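PDB 3L9A: uncharacterized protein from Streptococcus mutans, which is of unknown function but forms the C-terminal domain of a phage-associated protein whose CHAP domain probably cleaves cell-wall peptides. Local coordinates for residues R9-T15 / A30-P36; V44-Q48 / G84-H88. All coordinates share one frame; numbering follows the deposited sequence.

Contact 1 of 2, residues R9-T15 / A30-P36; sequences RDFFVIT and AVLHVSP
Phe11 lays one face of its ring over Val34, whose CB sits over the ring face, 3.8 Å from the centroid, a CH-pi contact at the apolar centre of two neighbouring antiparallel strands, 11-15 and 31-35, in the middle of a mixed five-stranded sheet. CG of Phe11 is tucked between its own backbone N and carbonyl carbon (chi1 58°), which swings the ring across to the partner strand, with CZ 3.5 Å from Val34 CG1. Val13 and Leu32 continue this face, CG2 of the valine against CB of the leucine, and helix 68-78 closes over it with Phe70 and Ile74.

Phe12, Ile14, Val31 and His33 point to the other face, where helix 46-55 packs. The imidazole of His33 turns its edge to the face of Phe12 in an offset edge-to-face pair, planes at 72°, while CG1 of Val31 touches Phe12 CD1 at 3.6 Å. The backbones are joined by two-way bonds at the hydrogen-bonded pairs Phe11-Val34 and Val13-Leu32, and Thr15 N extends the ladder to Ala30 O. At the non-hydrogen-bonded positions, CA-H groups approach carbonyls instead, as Phe12 CA does Leu32 O at 3.3 Å.

The polar edge is built around Asp10. Its OD2 accepts a hydrogen bond from a water that also bonds His33 NE2 at 2.8 Å, and it accepts a further bond from Met8 N of the second subunit. The other oxygen, OD1, receives the hydroxyl of Ser35, which itself accepts from Gln38 N; Ser35 OG reaches Asp10 OD1 at 2.9 Å, from 36° above the carboxylate plane.

Contact 2 of 2, residues V44-Q48 / G84-H88; sequences VIADQ and GKNVH
The backbone of 44-48 turns at the N-cap residue Ile45 into helix 46-55, whereas 84-88 runs without regular structure to the C-terminal carboxylate. Ile45 and Val87 form the apolar part, their side chains crossing at about a right angle with Ile45 CD1 3.6 Å from Val87 CG2. The other branch of the isoleucine, CG2, meets CD of the extended Lys85 side chain at 4.0 Å. Beside them, Gln48 gives an almost straight bond from NE2 to Asn86 OD1 (3.0 Å, 171° at the hydrogen); the acceptor lies in the glutamine amide plane, although the two amide planes are turned 54° apart. Gln48 OE1 faces back to its own segment and takes the Ile45 N-H on a lone pair, fixing the amide's rotation across the first turn of the helix. A water 2.8 Å from the same OE1 probably donates to it and accepts from Asn86 N, bridging the segments a second time. Of the second subunit, Gln48 NE2 also bonds the Glu76 carboxylate and Asn86 ND2 the Glu76 backbone carbonyl. Within the chain, the contact ties the start of helix 46-55 to the tail after edge strand 81-83, with Phe42 of strand 40-43 packing against Gln48 and Asn86.

In the fold
Contact 1 comes first along the chain and closes before contact 2 opens; their centres lie 12 Å apart. Contact 1 is near the centre of the chain, within the five-stranded sheet, while contact 2 lies at the surface, between the start of helix 46-55 and the tail that follows strand 81-83. Strand 40-43 stands between strands 31-35 and 81-83 in the sheet and leads directly into contact 2. The two meet at Val44, whose N probably bonds Val31 O and whose side chain packs on His33. Both also touch the second subunit, so the Asp10 end of the strand pair and the C-terminal tail both face that neighbour.

Contact 1 of 2, residues R9-T15 / A30-P36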
loop_
_atom_site.group_PDB
_atom_site.type_symbol
_atom_site.label_atom_id
_atom_site.label_comp_id
_atom_site.label_asym_id
_atom_site.label_seq_id
_atom_site.Cartn_x
_atom_site.Cartn_y
_atom_site.Cartn_z
ATOM N N ARG A 9 -0.518 0.457 -7.017
ATOM C CA ARG A 9 -1.867 1.031 -6.935
ATOM C C ARG A 9 -2.933 0.103 -7.515
ATOM O O ARG A 9 -2.624 -0.819 -8.256
ATOM C CB ARG A 9 -1.899 2.394 -7.663
ATOM C CG ARG A 9 -1.607 2.367 -9.143
ATOM C CD ARG A 9 -1.252 3.751 -9.709
ATOM N NE ARG A 9 0.180 4.058 -9.643
ATOM C CZ ARG A 9 0.710 5.071 -8.953
ATOM N NH1 ARG A 9 -0.067 5.896 -8.259
ATOM N NH2 ARG A 9 2.026 5.268 -8.959
ATOM N N ASP A 10 -4.189 0.350 -7.164
ATOM C CA ASP A 10 -5.286 -0.383 -7.774
ATOM C C ASP A 10 -5.420 0.021 -9.250
ATOM O O ASP A 10 -5.041 1.129 -9.637
ATOM C CB ASP A 10 -6.590 -0.063 -7.048
ATOM C CG ASP A 10 -6.592 -0.479 -5.585
ATOM O OD1 ASP A 10 -5.776 -1.338 -5.171
ATOM O OD2 ASP A 10 -7.449 0.055 -4.847
ATOM N N PHE A 11 -5.973 -0.867 -10.066
ATOM C CA PHE A 11 -6.206 -0.559 -11.477
ATOM C C PHE A 11 -7.382 -1.360 -11.994
ATOM O O PHE A 11 -7.787 -2.350 -11.378
ATOM C CB PHE A 11 -4.950 -0.790 -12.336
ATOM C CG PHE A 11 -4.394 -2.204 -12.291
ATOM C CD1 PHE A 11 -4.793 -3.158 -13.220
ATOM C CD2 PHE A 11 -3.422 -2.557 -11.366
ATOM C CE1 PHE A 11 -4.239 -4.442 -13.221
ATOM C CE2 PHE A 11 -2.878 -3.853 -11.349
ATOM C CZ PHE A 11 -3.283 -4.782 -12.285
ATOM N N PHE A 12 -7.929 -0.929 -13.128
ATOM C CA PHE A 12 -8.968 -1.690 -13.811
ATOM C C PHE A 12 -8.410 -2.411 -15.034
ATOM O O PHE A 12 -7.510 -1.901 -15.722
ATOM C CB PHE A 12 -10.051 -0.756 -14.361
ATOM C CG PHE A 12 -10.991 -0.166 -13.339
ATOM C CD1 PHE A 12 -11.741 -0.971 -12.479
ATOM C CD2 PHE A 12 -11.197 1.209 -13.314
ATOM C CE1 PHE A 12 -12.658 -0.394 -11.586
ATOM C CE2 PHE A 12 -12.109 1.783 -12.431
ATOM C CZ PHE A 12 -12.837 0.982 -11.571
ATOM N N VAL A 13 -8.991 -3.570 -15.326
ATOM C CA VAL A 13 -8.875 -4.185 -16.646
ATOM C C VAL A 13 -10.287 -4.510 -17.124
ATOM O O VAL A 13 -11.226 -4.544 -16.325
ATOM C CB VAL A 13 -7.975 -5.461 -16.666
ATOM C CG1 VAL A 13 -6.559 -5.136 -16.213
ATOM C CG2 VAL A 13 -8.563 -6.581 -15.837
ATOM N N ILE A 14 -10.425 -4.744 -18.428
ATOM C CA ILE A 14 -11.712 -5.112 -19.022
ATOM C C ILE A 14 -11.488 -6.376 -19.829
ATOM O O ILE A 14 -10.574 -6.431 -20.642
ATOM C CB ILE A 14 -12.293 -3.997 -19.924
ATOM C CG1 ILE A 14 -12.293 -2.650 -19.197
ATOM C CG2 ILE A 14 -13.701 -4.370 -20.380
ATOM C CD1 ILE A 14 -12.919 -1.516 -19.985
ATOM N N THR A 15 -12.307 -7.401 -19.607
ATOM C CA THR A 15 -12.091 -8.669 -20.320
ATOM C C THR A 15 -12.359 -8.525 -21.813
ATOM O O THR A 15 -13.308 -7.840 -22.227
ATOM C CB THR A 15 -12.948 -9.794 -19.757
ATOM O OG1 THR A 15 -14.321 -9.461 -19.963
ATOM C CG2 THR A 15 -12.656 -10.017 -18.267
ATOM N N ALA A 30 -16.400 -7.427 -18.990
ATOM C CA ALA A 30 -16.439 -7.339 -17.537
ATOM C C ALA A 30 -15.313 -6.420 -17.067
ATOM O O ALA A 30 -14.150 -6.605 -17.436
ATOM C CB ALA A 30 -16.274 -8.712 -16.924
ATOM N N VAL A 31 -15.657 -5.424 -16.259
ATOM C CA VAL A 31 -14.666 -4.546 -15.646
ATOM C C VAL A 31 -14.227 -5.179 -14.333
ATOM O O VAL A 31 -15.051 -5.426 -13.441
ATOM C CB VAL A 31 -15.220 -3.120 -15.431
ATOM C CG1 VAL A 31 -14.212 -2.250 -14.700
ATOM C CG2 VAL A 31 -15.615 -2.510 -16.787
ATOM N N LEU A 32 -12.929 -5.461 -14.247
ATOM C CA LEU A 32 -12.353 -6.064 -13.055
ATOM C C LEU A 32 -11.526 -5.032 -12.309
ATOM O O LEU A 32 -10.636 -4.390 -12.890
ATOM C CB LEU A 32 -11.475 -7.260 -13.428
ATOM C CG LEU A 32 -12.068 -8.267 -14.410
ATOM C CD1 LEU A 32 -11.141 -9.462 -14.557
ATOM C CD2 LEU A 32 -13.470 -8.715 -13.986
ATOM N N HIS A 33 -11.859 -4.838 -11.038
ATOM C CA HIS A 33 -11.069 -3.998 -10.153
ATOM C C HIS A 33 -9.961 -4.856 -9.566
ATOM O O HIS A 33 -10.238 -5.880 -8.933
ATOM C CB HIS A 33 -11.928 -3.443 -9.022
ATOM C CG HIS A 33 -11.183 -2.517 -8.115
ATOM N ND1 HIS A 33 -10.702 -2.904 -6.881
ATOM C CD2 HIS A 33 -10.799 -1.227 -8.282
ATOM C CE1 HIS A 33 -10.081 -1.877 -6.316
ATOM N NE2 HIS A 33 -10.137 -0.844 -7.140
ATOM N N VAL A 34 -8.714 -4.441 -9.783
ATOM C CA VAL A 34 -7.563 -5.216 -9.338
ATOM C C VAL A 34 -6.837 -4.449 -8.245
ATOM O O VAL A 34 -6.414 -3.310 -8.455
ATOM C CB VAL A 34 -6.577 -5.515 -10.500
ATOM C CG1 VAL A 34 -5.457 -6.439 -10.038
ATOM C CG2 VAL A 34 -7.308 -6.124 -11.707
ATOM N N SER A 35 -6.685 -5.089 -7.084
ATOM C CA SER A 35 -5.978 -4.487 -5.969
ATOM C C SER A 35 -4.783 -5.342 -5.567
ATOM O O SER A 35 -4.930 -6.302 -4.817
ATOM C CB SER A 35 -6.905 -4.289 -4.770
ATOM O OG SER A 35 -6.158 -3.765 -3.680
ATOM N N PRO A 36 -3.594 -5.026 -6.100
ATOM C CA PRO A 36 -2.415 -5.769 -5.649
ATOM C C PRO A 36 -2.202 -5.726 -4.136
ATOM O O PRO A 36 -1.820 -6.738 -3.545
ATOM C CB PRO A 36 -1.271 -5.087 -6.412
ATOM C CG PRO A 36 -1.952 -4.631 -7.692
ATOM C CD PRO A 36 -3.267 -4.085 -7.186
HETATM O O HOH W 1 -9.400 1.577 -5.955
#

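Contact 2 of 2, residues V44-Q48 / G84-H88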
loop_
_atom_site.group_PDB
_atom_site.type_symbol
_atom_site.label_atom_id
_atom_site.label_comp_id
_atom_site.label_asym_id
_atom_site.label_seq_id
_atom_site.Cartn_x
_atom_site.Cartn_y
_atom_site.Cartn_z
ATOM N N VAL A 44 -16.724 -5.822 -10.972
ATOM C CA VAL A 44 -17.562 -4.759 -10.425
ATOM C C VAL A 44 -18.786 -4.521 -11.289
ATOM O O VAL A 44 -18.716 -4.613 -12.507
ATOM C CB VAL A 44 -16.780 -3.416 -10.242
ATOM C CG1 VAL A 44 -15.728 -3.559 -9.156
ATOM C CG2 VAL A 44 -16.173 -2.899 -11.558
ATOM N N ILE A 45 -19.903 -4.194 -10.655
ATOM C CA ILE A 45 -21.048 -3.676 -11.397
ATOM C C ILE A 45 -20.823 -2.188 -11.689
ATOM O O ILE A 45 -19.959 -1.541 -11.071
ATOM C CB ILE A 45 -22.397 -3.916 -10.667
ATOM C CG1 ILE A 45 -22.472 -3.149 -9.339
ATOM C CG2 ILE A 45 -22.653 -5.414 -10.487
ATOM C CD1 ILE A 45 -23.892 -3.043 -8.766
ATOM N N ALA A 46 -21.602 -1.631 -12.611
ATOM C CA ALA A 46 -21.371 -0.245 -13.028
ATOM C C ALA A 46 -21.370 0.730 -11.858
ATOM O O ALA A 46 -20.518 1.626 -11.787
ATOM C CB ALA A 46 -22.387 0.187 -14.090
ATOM N N ASP A 47 -22.309 0.579 -10.929
ATOM C CA ASP A 47 -22.363 1.513 -9.804
ATOM C C ASP A 47 -21.106 1.435 -8.941
ATOM O O ASP A 47 -20.666 2.445 -8.375
ATOM C CB ASP A 47 -23.603 1.272 -8.933
ATOM C CG ASP A 47 -24.883 1.821 -9.544
ATOM O OD1 ASP A 47 -24.827 2.767 -10.353
ATOM O OD2 ASP A 47 -25.967 1.308 -9.187
ATOM N N GLN A 48 -20.545 0.236 -8.808
ATOM C CA GLN A 48 -19.289 0.071 -8.077
ATOM C C GLN A 48 -18.100 0.668 -8.836
ATOM O O GLN A 48 -17.250 1.331 -8.246
ATOM C CB GLN A 48 -19.033 -1.398 -7.783
ATOM C CG GLN A 48 -19.972 -2.005 -6.750
ATOM C CD GLN A 48 -19.718 -3.492 -6.581
ATOM O OE1 GLN A 48 -19.507 -4.205 -7.562
ATOM N NE2 GLN A 48 -19.718 -3.961 -5.340
ATOM N N GLY A 84 -15.629 -13.224 -8.575
ATOM C CA GLY A 84 -16.746 -12.694 -9.364
ATOM C C GLY A 84 -17.363 -11.483 -8.695
ATOM O O GLY A 84 -16.705 -10.782 -7.920
ATOM N N LYS A 85 -18.630 -11.232 -8.999
ATOM C CA LYS A 85 -19.351 -10.109 -8.402
ATOM C C LYS A 85 -19.641 -10.369 -6.939
ATOM O O LYS A 85 -19.735 -11.521 -6.505
ATOM C CB LYS A 85 -20.666 -9.861 -9.136
ATOM C CG LYS A 85 -20.502 -9.438 -10.581
ATOM C CD LYS A 85 -21.848 -9.229 -11.256
ATOM C CE LYS A 85 -21.658 -8.756 -12.680
ATOM N NZ LYS A 85 -22.918 -8.673 -13.469
ATOM N N ASN A 86 -19.796 -9.300 -6.161
ATOM C CA ASN A 86 -20.146 -9.465 -4.753
ATOM C C ASN A 86 -21.462 -8.793 -4.399
ATOM O O ASN A 86 -21.815 -8.720 -3.225
ATOM C CB ASN A 86 -18.991 -9.054 -3.821
ATOM C CG ASN A 86 -18.695 -7.568 -3.849
ATOM O OD1 ASN A 86 -19.307 -6.790 -4.579
ATOM N ND2 ASN A 86 -17.734 -7.169 -3.029
ATOM N N VAL A 87 -22.167 -8.323 -5.427
ATOM C CA VAL A 87 -23.521 -7.802 -5.330
ATOM C C VAL A 87 -24.256 -8.284 -6.587
ATOM O O VAL A 87 -23.634 -8.762 -7.543
ATOM C CB VAL A 87 -23.554 -6.256 -5.262
ATOM C CG1 VAL A 87 -22.915 -5.756 -3.968
ATOM C CG2 VAL A 87 -22.844 -5.632 -6.449
ATOM N N HIS A 88 -25.574 -8.134 -6.605
ATOM C CA HIS A 88 -26.353 -8.503 -7.786
ATOM C C HIS A 88 -26.040 -7.598 -8.967
ATOM O O HIS A 88 -26.040 -8.042 -10.116
ATOM C CB HIS A 88 -27.848 -8.437 -7.493
ATOM C CG HIS A 88 -28.310 -9.446 -6.497
ATOM N ND1 HIS A 88 -28.338 -10.798 -6.765
ATOM C CD2 HIS A 88 -28.771 -9.301 -5.234
ATOM C CE1 HIS A 88 -28.790 -11.443 -5.704
ATOM N NE2 HIS A 88 -29.066 -10.557 -4.764
ATOM O OXT HIS A 88 -25.797 -6.403 -8.796
HETATM O O HOH W 2 -19.692 -6.982 -7.881
#